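Local coordinates for methionine-binding lipoprotein MetQ (Bacillus subtilis subsp. subtilis, PDB 4GOT) that probably binds methionine and hands it to the membrane-bound permease of the MetNPQ ABC importer, which is also involved in methionine sulfoxide transport, at residues P64-E67 with Q68-E72; K135-T138 with V139-T142. All coordinates share one frame; numbering follows the deposited sequence.

Contact 1: P64-E67 with Q68-E72; sequences PYLE and QEMKE. With MSE (selenomethionine), chain B.
Y65 and E69 stand one turn apart on helix 63-72, an i to i+4 pair near the N-terminal, ligand-facing end of the helix, in a periplasmic-binding-protein fold. The tyrosine reaches forward with CG anti to its own nitrogen (chi1 -171°), and E69 bends back at chi2, so that E69 CG comes within 3.3 Å of Y65 CE1. The carboxylate plane lies 25° from that of the ring, and E69 OE1 is held by N47 of helix 44-51. One face of the ring serves the bound selenomethionine: its CE methyl sits over the ring centre, 3.5 Å from Y65 CD2. Were Y65 replaced by an alanine, the methyl end of the ligand would probably lose this aromatic floor, and E69 CG the ring that packs against it. The helical bond from E69 N to Y65 O (3.0 Å) runs between the same two residues. Elsewhere on the helix, L66 and M70, here a selenomethionine, run alongside each other, with L66 CD1 4.1 Å from M70 SE. A further turn-to-turn link is made by Q68, whose NE2 donates in its amide plane to E72 OE2 at 2.6 Å, meeting that oxygen from above the carboxylate plane.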
# COMPACT_ATOMS: atom_id res chain seq x y z
N PRO A 64 5.73 -7.13 -2.96
CA PRO A 64 4.82 -8.05 -3.68
C PRO A 64 4.11 -7.35 -4.86
O PRO A 64 3.97 -7.94 -5.94
CB PRO A 64 3.87 -8.50 -2.57
CG PRO A 64 4.78 -8.57 -1.34
CD PRO A 64 5.55 -7.26 -1.49
N TYR A 65 3.72 -6.10 -4.68
CA TYR A 65 3.06 -5.40 -5.77
C TYR A 65 4.05 -5.23 -6.95
O TYR A 65 3.70 -5.46 -8.11
CB TYR A 65 2.51 -4.06 -5.33
CG TYR A 65 1.63 -3.43 -6.41
CD1 TYR A 65 2.18 -2.61 -7.36
CD2 TYR A 65 0.25 -3.67 -6.46
CE1 TYR A 65 1.40 -2.06 -8.37
CE2 TYR A 65 -0.54 -3.11 -7.46
CZ TYR A 65 0.05 -2.31 -8.42
OH TYR A 65 -0.71 -1.69 -9.41
N LEU A 66 5.27 -4.78 -6.64
CA LEU A 66 6.33 -4.56 -7.63
C LEU A 66 6.64 -5.86 -8.40
O LEU A 66 6.71 -5.86 -9.63
CB LEU A 66 7.62 -4.00 -6.97
CG LEU A 66 8.79 -3.78 -7.98
CD1 LEU A 66 8.43 -2.78 -9.10
CD2 LEU A 66 10.05 -3.38 -7.23
N GLU A 67 6.77 -6.97 -7.66
CA GLU A 67 7.03 -8.28 -8.28
C GLU A 67 5.96 -8.73 -9.26
O GLU A 67 6.28 -9.14 -10.40
CB GLU A 67 7.23 -9.35 -7.20
CG GLU A 67 8.57 -9.16 -6.56
CD GLU A 67 8.85 -10.21 -5.53
OE1 GLU A 67 7.99 -11.11 -5.34
OE2 GLU A 67 9.92 -10.11 -4.91
N GLN A 68 4.71 -8.65 -8.82
CA GLN A 68 3.57 -8.89 -9.72
C GLN A 68 3.61 -8.02 -10.97
O GLN A 68 3.31 -8.49 -12.08
CB GLN A 68 2.22 -8.64 -8.99
CG GLN A 68 0.98 -8.89 -9.87
CD GLN A 68 0.81 -10.36 -10.30
OE1 GLN A 68 1.28 -11.27 -9.63
NE2 GLN A 68 0.11 -10.57 -11.41
N GLU A 69 3.88 -6.73 -10.79
CA GLU A 69 3.91 -5.79 -11.95
C GLU A 69 4.96 -6.18 -12.97
O GLU A 69 4.72 -6.12 -14.20
CB GLU A 69 4.16 -4.40 -11.47
CG GLU A 69 2.96 -3.84 -10.71
CD GLU A 69 2.01 -3.08 -11.63
OE1 GLU A 69 2.44 -1.99 -12.08
OE2 GLU A 69 0.87 -3.58 -11.86
N MSE A 70 6.10 -6.66 -12.49
CA MSE A 70 7.17 -7.06 -13.40
C MSE A 70 6.88 -8.39 -14.04
O MSE A 70 7.24 -8.58 -15.19
CB MSE A 70 8.53 -7.03 -12.72
CG MSE A 70 9.05 -5.59 -12.49
SE MSE A 70 10.59 -5.57 -11.28
CE MSE A 70 11.89 -6.32 -12.56
N LYS A 71 6.22 -9.30 -13.32
CA LYS A 71 5.69 -10.55 -13.91
C LYS A 71 4.71 -10.24 -15.07
O LYS A 71 4.76 -10.84 -16.12
CB LYS A 71 5.00 -11.36 -12.83
CG LYS A 71 4.48 -12.73 -13.23
CD LYS A 71 3.74 -13.36 -12.04
CE LYS A 71 4.65 -14.09 -11.04
NZ LYS A 71 4.51 -15.59 -11.14
N GLU A 72 3.83 -9.28 -14.87
CA GLU A 72 2.85 -8.90 -15.91
C GLU A 72 3.42 -8.06 -17.07
O GLU A 72 2.90 -8.13 -18.19
CB GLU A 72 1.70 -8.14 -15.25
CG GLU A 72 0.80 -8.97 -14.35
CD GLU A 72 -0.22 -8.11 -13.58
OE1 GLU A 72 -0.20 -6.87 -13.75
OE2 GLU A 72 -1.02 -8.67 -12.80
N MSE B . -0.01 2.06 0.12
CA MSE B . -0.69 0.76 -0.17
C MSE B . -0.63 -0.24 1.03
O MSE B . 0.44 -0.43 1.54
OXT MSE B . -1.60 -0.91 1.49
CB MSE B . 0.01 0.11 -1.38
CG MSE B . -0.71 -1.05 -2.00
SE MSE B . 0.36 -1.95 -3.40
CE MSE B . 0.09 -0.54 -4.92

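Contact 2: K135-T138 with V139-T142; sequences KVET and VDAT
E137 and T138 pair with D140 and A141 in a local, surface-lying turn within the loop that joins strand 131-132 to strand 146-148, the two strands of a small antiparallel sheet. Backbone and water do most of the work. D140 N lies 2.8 Å from E137 O in a weak hydrogen bond, whereas A141 N makes a straighter one to T138 O at 3.0 Å. That second donor rides above the carbonyl plane, 72° out of it, and does not use a lone pair. The repeated i to i+3 spacing marks a short piece of 3-10 helix, after which the chain opens out again at A141. At its start a water molecule bridges the turn: it accepts from E137 N (2.9 Å) and donates to D140 OD2 (2.7 Å). The water thus links the N-H at the start of the turn to the carboxylate three residues on. The side chains of E137 and D140 point the same way, side by side, with the carboxylate planes 89° apart. D140 OD2 rests 3.5 Å from E137 CB, while the bent E137 chain keeps OE1 6.0 Å from that same OD2, a separation that probably eases the repulsion between like charges. V136 turns CG1 anti to its backbone nitrogen (chi1 167°), which brings this methyl 3.9 Å from A141 CA; V136 also touches D145, whose carboxylate accepts a hydrogen bond from T142 N. V139 packs CG1 loosely against E137 CB, and its side chain, also touching Y204, lies about 11 Å from the bound selenomethionine.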
# COMPACT_ATOMS: atom_id res chain seq x y z
N LYS A 135 -0.25 -25.37 1.86
CA LYS A 135 0.81 -25.65 0.88
C LYS A 135 1.05 -24.47 -0.04
O LYS A 135 1.89 -24.56 -0.91
CB LYS A 135 0.49 -26.91 0.05
CG LYS A 135 0.29 -28.15 0.90
CD LYS A 135 -0.05 -29.40 0.10
CE LYS A 135 -0.16 -30.60 1.03
NZ LYS A 135 -0.36 -31.90 0.34
N VAL A 136 0.34 -23.35 0.14
CA VAL A 136 0.60 -22.19 -0.62
C VAL A 136 1.05 -21.06 0.32
O VAL A 136 0.41 -20.80 1.33
CB VAL A 136 -0.67 -21.81 -1.42
CG1 VAL A 136 -0.60 -20.40 -2.01
CG2 VAL A 136 -0.93 -22.88 -2.49
N GLU A 137 2.16 -20.39 -0.01
CA GLU A 137 2.53 -19.15 0.67
C GLU A 137 1.39 -18.12 0.64
O GLU A 137 0.77 -17.82 -0.42
CB GLU A 137 3.82 -18.51 0.09
CG GLU A 137 5.08 -19.36 0.02
CD GLU A 137 5.75 -19.60 1.38
OE1 GLU A 137 5.29 -19.02 2.39
OE2 GLU A 137 6.77 -20.37 1.43
N THR A 138 1.13 -17.56 1.81
CA THR A 138 0.08 -16.56 2.00
C THR A 138 0.17 -15.45 0.99
O THR A 138 -0.87 -15.01 0.48
CB THR A 138 0.20 -15.88 3.36
OG1 THR A 138 0.15 -16.89 4.38
CG2 THR A 138 -0.91 -14.89 3.55
N VAL A 139 1.39 -14.95 0.74
CA VAL A 139 1.60 -13.83 -0.22
C VAL A 139 1.18 -14.20 -1.64
O VAL A 139 0.80 -13.32 -2.42
CB VAL A 139 3.09 -13.36 -0.20
CG1 VAL A 139 4.02 -14.49 -0.68
CG2 VAL A 139 3.26 -12.07 -1.02
N ASP A 140 1.25 -15.50 -1.94
CA ASP A 140 0.80 -16.07 -3.22
C ASP A 140 -0.64 -16.63 -3.22
O ASP A 140 -1.06 -17.16 -4.23
CB ASP A 140 1.71 -17.22 -3.69
CG ASP A 140 3.20 -16.88 -3.64
OD1 ASP A 140 3.60 -15.73 -3.90
OD2 ASP A 140 4.00 -17.82 -3.37
N ALA A 141 -1.36 -16.56 -2.10
CA ALA A 141 -2.71 -17.13 -2.02
C ALA A 141 -3.72 -16.36 -2.84
O ALA A 141 -3.72 -15.12 -2.83
CB ALA A 141 -3.19 -17.18 -0.57
N THR A 142 -4.61 -17.08 -3.51
CA THR A 142 -5.81 -16.46 -4.12
C THR A 142 -7.11 -17.13 -3.62
O THR A 142 -7.10 -18.10 -2.80
CB THR A 142 -5.75 -16.46 -5.69
OG1 THR A 142 -5.81 -17.80 -6.21
CG2 THR A 142 -4.47 -15.72 -6.22
O HOH W 1 3.13 -20.33 -2.75

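Overall arrangement
From the N terminus, the chain leaves strand 57-62 of the six-stranded sheet and enters helix 63-72, where contact 1 binds one turn to the next. It returns to the first sheet as strand 78-86, crosses into the second with strand 90-92 and goes on through strand 107-111 and helix 117-126 to the loop between 131-132 and 146-148, where contact 2 closes a single tight turn. The two are in series and neither encloses nor crosses the other. Their centres are 15 Å apart, yet P64 CG packs 3.8 Å from V139 CG2, and both residues also touch Y204. Through P64 the start of helix 63-72, on the lobe of the six-stranded sheet, meets the turn of 135-142 on the other lobe.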